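Local coordinates for membrane lipoprotein TpN32 (Treponema pallidum, PDB 1XS5), which binds L-methionine as a periplasmic-type substrate-binding lipoprotein of the NlpA family, holding the amino acid between two lobes, and probably serves in its uptake, at residues P84-F98 against G179-P191. Sequence-based numbering, arbitrary orientation.
Sequences PLALYSRTYRHVSDF and GLSARRDGLAVEP
Three backbone hydrogen bonds and one to the E190 carboxylate join L85 and L87 to L187, A188 and E190, where the short strand 188-189 pairs antiparallel with 86-88 at the edge of a five-stranded mixed sheet in this periplasmic binding protein. The example illustrates an edge strand whose own pairing is short: A188 O takes one bond, from L87 N, and L187 before the strand and E190 at its end supply the other three. One tight centre lies around Y88. Its ring, buried against the 180-186 turn, receives L180 CB over one face, 4.2 Å from the ring centroid, while S181 O and D185 CB meet the rim near the ring plane. With CG anti to the carbonyl carbon (chi1 -61°), Y88 swings its ring back to the turn, although its CB leaves the backbone on the far side. S181 N, R184 NE and R184 NH2 all bond to D185 OD2, the R184 part being a salt bridge, which ties S181 and R184 to D185. A86 CB packs against A182 CB (3.8 Å).

L187 makes a second tight centre, its CD1 set between Y92 O and F98 CE1 (3.7 Å, at the ring edge) and its CD2 against R93 O. The looser side holds exposed V189, its CG1 4.0 Å from P84 CB, and water 2, which links L187 O to V95 N. At the inner end the side chain of L85 comes within about 5 Å of the bound methionine. There E190 OE2, also salt-bridged to R115 of the ligand pocket, accepts a hydrogen bond from L85 N (2.8 Å), the donor lying 42° out of the carboxylate plane.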
ATOM      1  N   PRO A  84       2.986  -1.917   7.250  1.00 14.64           N
ATOM      2  CA  PRO A  84       1.921  -1.607   8.208  1.00 14.65           C
ATOM      3  C   PRO A  84       1.370  -0.199   8.115  1.00 14.07           C
ATOM      4  O   PRO A  84       2.108   0.805   7.980  1.00 12.51           O
ATOM      5  CB  PRO A  84       2.565  -1.874   9.583  1.00 16.18           C
ATOM      6  CG  PRO A  84       3.707  -2.854   9.268  1.00 23.36           C
ATOM      7  CD  PRO A  84       4.238  -2.276   7.950  1.00 20.53           C
ATOM      8  N   LEU A  85       0.039  -0.152   8.163  1.00 13.03           N
ATOM      9  CA  LEU A  85      -0.701   1.124   8.146  1.00 11.98           C
ATOM     10  C   LEU A  85      -0.764   1.610   9.600  1.00 15.54           C
ATOM     11  O   LEU A  85      -1.017   0.801  10.518  1.00 13.20           O
ATOM     12  CB  LEU A  85      -2.117   0.873   7.664  1.00 15.35           C
ATOM     13  CG  LEU A  85      -3.009   2.101   7.539  1.00 15.87           C
ATOM     14  CD1 LEU A  85      -2.477   2.947   6.377  1.00 11.47           C
ATOM     15  CD2 LEU A  85      -4.421   1.657   7.237  1.00  8.43           C
ATOM     16  N   ALA A  86      -0.545   2.912   9.816  1.00 12.60           N
ATOM     17  CA  ALA A  86      -0.588   3.465  11.167  1.00  8.89           C
ATOM     18  C   ALA A  86      -1.269   4.837  11.230  1.00 11.46           C
ATOM     19  O   ALA A  86      -1.354   5.534  10.216  1.00 11.43           O
ATOM     20  CB  ALA A  86       0.865   3.626  11.701  1.00 11.53           C
ATOM     21  N   LEU A  87      -1.733   5.184  12.426  1.00  8.76           N
ATOM     22  CA  LEU A  87      -2.297   6.501  12.729  1.00 11.11           C
ATOM     23  C   LEU A  87      -1.113   7.301  13.244  1.00 10.29           C
ATOM     24  O   LEU A  87      -0.396   6.844  14.114  1.00 13.32           O
ATOM     25  CB  LEU A  87      -3.340   6.402  13.849  1.00 13.27           C
ATOM     26  CG  LEU A  87      -3.812   7.731  14.465  1.00 16.26           C
ATOM     27  CD1 LEU A  87      -4.550   8.619  13.450  1.00  9.56           C
ATOM     28  CD2 LEU A  87      -4.792   7.394  15.606  1.00 13.28           C
ATOM     29  N   TYR A  88      -0.898   8.489  12.690  1.00 13.16           N
ATOM     30  CA  TYR A  88       0.184   9.381  13.078  1.00 10.42           C
ATOM     31  C   TYR A  88      -0.452  10.686  13.534  1.00 11.81           C
ATOM     32  O   TYR A  88      -1.600  10.976  13.191  1.00 11.85           O
ATOM     33  CB  TYR A  88       1.089   9.686  11.866  1.00 13.02           C
ATOM     34  CG  TYR A  88       1.772   8.465  11.251  1.00 10.89           C
ATOM     35  CD1 TYR A  88       2.972   7.979  11.773  1.00 11.32           C
ATOM     36  CD2 TYR A  88       1.195   7.790  10.183  1.00  8.48           C
ATOM     37  CE1 TYR A  88       3.590   6.828  11.228  1.00  8.44           C
ATOM     38  CE2 TYR A  88       1.794   6.655   9.631  1.00  6.91           C
ATOM     39  CZ  TYR A  88       2.987   6.188  10.161  1.00 11.77           C
ATOM     40  OH  TYR A  88       3.560   5.066   9.638  1.00 11.70           O
ATOM     41  N   SER A  89       0.289  11.493  14.281  1.00 11.79           N
ATOM     42  CA  SER A  89      -0.251  12.784  14.727  1.00 14.17           C
ATOM     43  C   SER A  89       0.846  13.841  14.737  1.00 13.59           C
ATOM     44  O   SER A  89       1.969  13.559  15.103  1.00 14.53           O
ATOM     45  CB  SER A  89      -0.833  12.686  16.139  1.00 16.22           C
ATOM     46  OG  SER A  89      -1.280  13.985  16.572  1.00 25.20           O
ATOM     47  N   ARG A  90       0.502  15.062  14.347  1.00 17.02           N
ATOM     48  CA  ARG A  90       1.485  16.137  14.283  1.00 16.26           C
ATOM     49  C   ARG A  90       1.861  16.566  15.677  1.00 20.78           C
ATOM     50  O   ARG A  90       2.929  17.143  15.885  1.00 22.80           O
ATOM     51  CB  ARG A  90       0.907  17.351  13.550  1.00 18.14           C
ATOM     52  CG  ARG A  90      -0.267  18.037  14.279  1.00 14.19           C
ATOM     53  CD  ARG A  90      -0.933  19.061  13.360  1.00 18.42           C
ATOM     54  NE  ARG A  90      -2.196  19.616  13.864  1.00 23.75           N
ATOM     55  CZ  ARG A  90      -2.285  20.750  14.553  1.00 34.33           C
ATOM     56  NH1 ARG A  90      -1.191  21.455  14.835  1.00 33.19           N
ATOM     57  NH2 ARG A  90      -3.464  21.202  14.939  1.00 36.12           N
ATOM     58  N   THR A  91       0.992  16.274  16.634  1.00 21.35           N
ATOM     59  CA  THR A  91       1.257  16.712  17.986  1.00 24.95           C
ATOM     60  C   THR A  91       0.995  15.701  19.117  1.00 26.41           C
ATOM     61  O   THR A  91       1.800  15.582  20.058  1.00 32.76           O
ATOM     62  CB  THR A  91       0.448  17.982  18.236  1.00 27.05           C
ATOM     63  OG1 THR A  91       0.540  18.323  19.612  1.00 39.66           O
ATOM     64  CG2 THR A  91      -1.013  17.778  17.843  1.00 29.65           C
ATOM     65  N   TYR A  92      -0.114  14.979  19.035  1.00 19.77           N
ATOM     66  CA  TYR A  92      -0.435  14.015  20.069  1.00 21.62           C
ATOM     67  C   TYR A  92       0.542  12.853  20.072  1.00 23.89           C
ATOM     68  O   TYR A  92       0.996  12.408  19.018  1.00 24.16           O
ATOM     69  CB  TYR A  92      -1.863  13.511  19.883  1.00 24.30           C
ATOM     70  CG  TYR A  92      -2.882  14.613  20.012  1.00 26.40           C
ATOM     71  CD1 TYR A  92      -2.935  15.414  21.161  1.00 26.12           C
ATOM     72  CD2 TYR A  92      -3.787  14.871  18.988  1.00 27.04           C
ATOM     73  CE1 TYR A  92      -3.877  16.449  21.277  1.00 24.86           C
ATOM     74  CE2 TYR A  92      -4.714  15.892  19.092  1.00 23.47           C
ATOM     75  CZ  TYR A  92      -4.754  16.675  20.237  1.00 28.71           C
ATOM     76  OH  TYR A  92      -5.680  17.684  20.310  1.00 30.79           O
ATOM     77  N   ARG A  93       0.891  12.381  21.267  1.00 23.25           N
ATOM     78  CA  ARG A  93       1.833  11.277  21.410  1.00 25.39           C
ATOM     79  C   ARG A  93       1.176   9.977  21.914  1.00 25.56           C
ATOM     80  O   ARG A  93       1.842   8.942  22.093  1.00 30.00           O
ATOM     81  CB  ARG A  93       2.934  11.682  22.362  1.00 36.09           C
ATOM     82  CG  ARG A  93       3.931  12.686  21.819  1.00 49.56           C
ATOM     83  CD  ARG A  93       4.833  13.060  22.983  1.00 60.17           C
ATOM     84  NE  ARG A  93       6.015  13.822  22.608  1.00 71.87           N
ATOM     85  CZ  ARG A  93       6.834  14.393  23.492  1.00 76.81           C
ATOM     86  NH1 ARG A  93       6.589  14.283  24.800  1.00 76.25           N
ATOM     87  NH2 ARG A  93       7.898  15.076  23.071  1.00 79.89           N
ATOM     88  N   HIS A  94      -0.126  10.032  22.127  1.00 20.84           N
ATOM     89  CA  HIS A  94      -0.849   8.878  22.611  1.00 25.36           C
ATOM     90  C   HIS A  94      -2.244   8.924  22.094  1.00 24.81           C
ATOM     91  O   HIS A  94      -2.900   9.957  22.043  1.00 25.56           O
ATOM     92  CB  HIS A  94      -0.880   8.852  24.137  1.00 25.76           C
ATOM     93  CG  HIS A  94      -1.250   7.520  24.708  1.00 26.96           C
ATOM     94  ND1 HIS A  94      -2.523   6.990  24.607  1.00 30.92           N
ATOM     95  CD2 HIS A  94      -0.520   6.617  25.402  1.00 26.87           C
ATOM     96  CE1 HIS A  94      -2.555   5.818  25.217  1.00 29.72           C
ATOM     97  NE2 HIS A  94      -1.354   5.569  25.707  1.00 24.99           N
ATOM     98  N   VAL A  95      -2.696   7.758  21.705  1.00 24.86           N
ATOM     99  CA  VAL A  95      -4.002   7.589  21.174  1.00 25.69           C
ATOM    100  C   VAL A  95      -5.089   8.171  22.102  1.00 25.37           C
ATOM    101  O   VAL A  95      -6.091   8.711  21.632  1.00 25.64           O
ATOM    102  CB  VAL A  95      -4.120   6.067  20.835  1.00 30.86           C
ATOM    103  CG1 VAL A  95      -4.443   5.274  22.085  1.00 32.37           C
ATOM    104  CG2 VAL A  95      -5.019   5.833  19.661  1.00 23.55           C
ATOM    105  N   SER A  96      -4.886   8.143  23.421  1.00 26.03           N
ATOM    106  CA  SER A  96      -5.909   8.677  24.316  1.00 28.99           C
ATOM    107  C   SER A  96      -5.856  10.196  24.453  1.00 31.00           C
ATOM    108  O   SER A  96      -6.716  10.784  25.104  1.00 31.65           O
ATOM    109  CB  SER A  96      -5.822   8.042  25.719  1.00 30.42           C
ATOM    110  OG  SER A  96      -4.558   8.297  26.286  1.00 39.73           O
ATOM    111  N   ASP A  97      -4.842  10.811  23.854  1.00 32.16           N
ATOM    112  CA  ASP A  97      -4.664  12.267  23.879  1.00 31.59           C
ATOM    113  C   ASP A  97      -5.704  12.963  22.983  1.00 32.02           C
ATOM    114  O   ASP A  97      -6.000  14.139  23.196  1.00 34.34           O
ATOM    115  CB  ASP A  97      -3.286  12.676  23.325  1.00 37.08           C
ATOM    116  CG  ASP A  97      -2.144  12.569  24.338  1.00 39.35           C
ATOM    117  OD1 ASP A  97      -2.396  12.374  25.527  1.00 33.17           O
ATOM    118  OD2 ASP A  97      -0.961  12.707  23.914  1.00 45.63           O
ATOM    119  N   PHE A  98      -6.238  12.271  21.971  1.00 29.34           N
ATOM    120  CA  PHE A  98      -7.193  12.898  21.053  1.00 30.24           C
ATOM    121  C   PHE A  98      -8.470  13.383  21.701  1.00 33.02           C
ATOM    122  O   PHE A  98      -9.234  12.597  22.243  1.00 35.28           O
ATOM    123  CB  PHE A  98      -7.594  11.968  19.886  1.00 23.64           C
ATOM    124  CG  PHE A  98      -6.498  11.760  18.862  1.00 25.65           C
ATOM    125  CD1 PHE A  98      -5.458  10.883  19.113  1.00 21.62           C
ATOM    126  CD2 PHE A  98      -6.498  12.464  17.663  1.00 27.96           C
ATOM    127  CE1 PHE A  98      -4.430  10.713  18.178  1.00 25.29           C
ATOM    128  CE2 PHE A  98      -5.473  12.298  16.735  1.00 27.64           C
ATOM    129  CZ  PHE A  98      -4.448  11.431  16.985  1.00 22.00           C
ATOM    130  N   GLY A 179       9.157  10.868   6.131  1.00 15.19           N
ATOM    131  CA  GLY A 179       9.931  10.700   7.342  1.00 14.38           C
ATOM    132  C   GLY A 179       9.193  10.109   8.545  1.00 17.64           C
ATOM    133  O   GLY A 179       9.668  10.234   9.684  1.00 16.63           O
ATOM    134  N   LEU A 180       8.066   9.439   8.317  1.00 14.40           N
ATOM    135  CA  LEU A 180       7.285   8.838   9.422  1.00 12.06           C
ATOM    136  C   LEU A 180       7.419   7.332   9.430  1.00 16.66           C
ATOM    137  O   LEU A 180       7.206   6.673   8.399  1.00 17.59           O
ATOM    138  CB  LEU A 180       5.801   9.176   9.243  1.00 11.35           C
ATOM    139  CG  LEU A 180       5.482  10.665   9.249  1.00 15.91           C
ATOM    140  CD1 LEU A 180       4.035  10.878   8.737  1.00 15.02           C
ATOM    141  CD2 LEU A 180       5.639  11.240  10.676  1.00 20.04           C
ATOM    142  N   SER A 181       7.672   6.779  10.619  1.00 16.84           N
ATOM    143  CA  SER A 181       7.844   5.318  10.787  1.00 13.43           C
ATOM    144  C   SER A 181       6.661   4.791  11.605  1.00 15.81           C
ATOM    145  O   SER A 181       6.349   5.329  12.681  1.00 14.61           O
ATOM    146  CB  SER A 181       9.153   5.046  11.564  1.00 14.89           C
ATOM    147  OG  SER A 181       9.141   3.747  12.152  1.00 17.77           O
ATOM    148  N   ALA A 182       6.019   3.735  11.121  1.00 13.33           N
ATOM    149  CA  ALA A 182       4.889   3.214  11.861  1.00 12.82           C
ATOM    150  C   ALA A 182       5.318   2.760  13.268  1.00 20.19           C
ATOM    151  O   ALA A 182       4.503   2.787  14.205  1.00 21.28           O
ATOM    152  CB  ALA A 182       4.298   2.039  11.144  1.00 12.65           C
ATOM    153  N   ARG A 183       6.558   2.296  13.412  1.00 15.04           N
ATOM    154  CA  ARG A 183       6.976   1.816  14.740  1.00 19.01           C
ATOM    155  C   ARG A 183       7.409   2.969  15.616  1.00 19.62           C
ATOM    156  O   ARG A 183       7.024   3.074  16.780  1.00 25.66           O
ATOM    157  CB  ARG A 183       8.160   0.827  14.639  1.00 23.36           C
ATOM    158  CG  ARG A 183       8.465   0.217  16.009  1.00 34.96           C
ATOM    159  CD  ARG A 183       9.665  -0.639  16.001  1.00 47.39           C
ATOM    160  NE  ARG A 183       9.637  -1.603  17.094  1.00 59.94           N
ATOM    161  CZ  ARG A 183      10.690  -2.328  17.467  1.00 63.81           C
ATOM    162  NH1 ARG A 183      11.858  -2.189  16.833  1.00 63.35           N
ATOM    163  NH2 ARG A 183      10.581  -3.202  18.465  1.00 65.37           N
ATOM    164  N   ARG A 184       8.233   3.849  15.066  1.00 18.53           N
ATOM    165  CA  ARG A 184       8.742   4.957  15.868  1.00 18.61           C
ATOM    166  C   ARG A 184       7.739   6.077  16.128  1.00 18.98           C
ATOM    167  O   ARG A 184       7.696   6.632  17.229  1.00 16.82           O
ATOM    168  CB  ARG A 184      10.015   5.556  15.214  1.00 22.66           C
ATOM    169  CG  ARG A 184      10.630   6.739  15.963  1.00 23.83           C
ATOM    170  CD  ARG A 184      11.737   7.424  15.137  1.00 24.01           C
ATOM    171  NE  ARG A 184      11.184   8.010  13.922  1.00 26.11           N
ATOM    172  CZ  ARG A 184      11.853   8.190  12.791  1.00 28.38           C
ATOM    173  NH1 ARG A 184      13.140   7.829  12.701  1.00 21.08           N
ATOM    174  NH2 ARG A 184      11.220   8.721  11.734  1.00 22.23           N
ATOM    175  N   ASP A 185       6.935   6.409  15.119  1.00 14.45           N
ATOM    176  CA  ASP A 185       5.994   7.506  15.197  1.00 13.60           C
ATOM    177  C   ASP A 185       4.506   7.138  15.298  1.00 15.46           C
ATOM    178  O   ASP A 185       3.706   7.947  15.729  1.00 18.99           O
ATOM    179  CB  ASP A 185       6.204   8.416  13.969  1.00 17.33           C
ATOM    180  CG  ASP A 185       7.690   8.807  13.782  1.00 22.24           C
ATOM    181  OD1 ASP A 185       8.273   9.399  14.736  1.00 22.35           O
ATOM    182  OD2 ASP A 185       8.274   8.512  12.714  1.00 17.35           O
ATOM    183  N   GLY A 186       4.139   5.931  14.909  1.00 14.87           N
ATOM    184  CA  GLY A 186       2.736   5.538  14.954  1.00 16.00           C
ATOM    185  C   GLY A 186       2.161   5.508  16.365  1.00 21.25           C
ATOM    186  O   GLY A 186       2.873   5.228  17.348  1.00 17.08           O
ATOM    187  N   LEU A 187       0.874   5.814  16.471  1.00 14.20           N
ATOM    188  CA  LEU A 187       0.211   5.809  17.756  1.00 14.98           C
ATOM    189  C   LEU A 187      -0.708   4.583  17.832  1.00 16.97           C
ATOM    190  O   LEU A 187      -1.157   4.221  18.918  1.00 16.42           O
ATOM    191  CB  LEU A 187      -0.634   7.083  17.930  1.00 17.65           C
ATOM    192  CG  LEU A 187       0.107   8.426  17.884  1.00 19.54           C
ATOM    193  CD1 LEU A 187      -0.895   9.528  18.209  1.00 18.55           C
ATOM    194  CD2 LEU A 187       1.252   8.421  18.931  1.00 23.76           C
ATOM    195  N   ALA A 188      -1.029   4.010  16.666  1.00 12.41           N
ATOM    196  CA  ALA A 188      -1.888   2.823  16.554  1.00 14.12           C
ATOM    197  C   ALA A 188      -1.606   2.212  15.200  1.00 18.92           C
ATOM    198  O   ALA A 188      -1.362   2.926  14.219  1.00 15.80           O
ATOM    199  CB  ALA A 188      -3.431   3.206  16.659  1.00 14.23           C
ATOM    200  N   VAL A 189      -1.640   0.882  15.143  1.00 16.34           N
ATOM    201  CA  VAL A 189      -1.364   0.160  13.908  1.00 16.77           C
ATOM    202  C   VAL A 189      -2.553  -0.719  13.519  1.00 18.33           C
ATOM    203  O   VAL A 189      -3.309  -1.156  14.389  1.00 18.29           O
ATOM    204  CB  VAL A 189      -0.108  -0.694  14.075  1.00 17.66           C
ATOM    205  CG1 VAL A 189       0.151  -1.547  12.794  1.00 19.42           C
ATOM    206  CG2 VAL A 189       1.074   0.236  14.370  1.00 13.61           C
ATOM    207  N   GLU A 190      -2.699  -0.988  12.220  1.00 13.51           N
ATOM    208  CA  GLU A 190      -3.809  -1.772  11.723  1.00 13.39           C
ATOM    209  C   GLU A 190      -3.737  -3.164  12.331  1.00 17.51           C
ATOM    210  O   GLU A 190      -2.640  -3.685  12.613  1.00 18.13           O
ATOM    211  CB  GLU A 190      -3.745  -1.894  10.216  1.00 16.36           C
ATOM    212  CG  GLU A 190      -2.518  -2.679   9.745  1.00 14.18           C
ATOM    213  CD  GLU A 190      -2.491  -2.775   8.238  1.00 19.52           C
ATOM    214  OE1 GLU A 190      -3.569  -3.096   7.665  1.00 18.03           O
ATOM    215  OE2 GLU A 190      -1.416  -2.529   7.638  1.00 19.78           O
ATOM    216  N   PRO A 191      -4.902  -3.798  12.505  1.00 19.45           N
ATOM    217  CA  PRO A 191      -4.921  -5.141  13.100  1.00 21.30           C
ATOM    218  C   PRO A 191      -4.406  -6.288  12.231  1.00 28.31           C
ATOM    219  O   PRO A 191      -3.996  -7.325  12.771  1.00 27.34           O
ATOM    220  CB  PRO A 191      -6.391  -5.335  13.506  1.00 17.04           C
ATOM    221  CG  PRO A 191      -7.170  -4.450  12.508  1.00 24.19           C
ATOM    222  CD  PRO A 191      -6.265  -3.219  12.384  1.00 18.49           C
TER
HETATM  223  O   HOH W   1       2.996  10.582  14.765  1.00 19.26           O
HETATM  224  O   HOH W   2      -0.384   5.416  21.526  1.00 28.22           O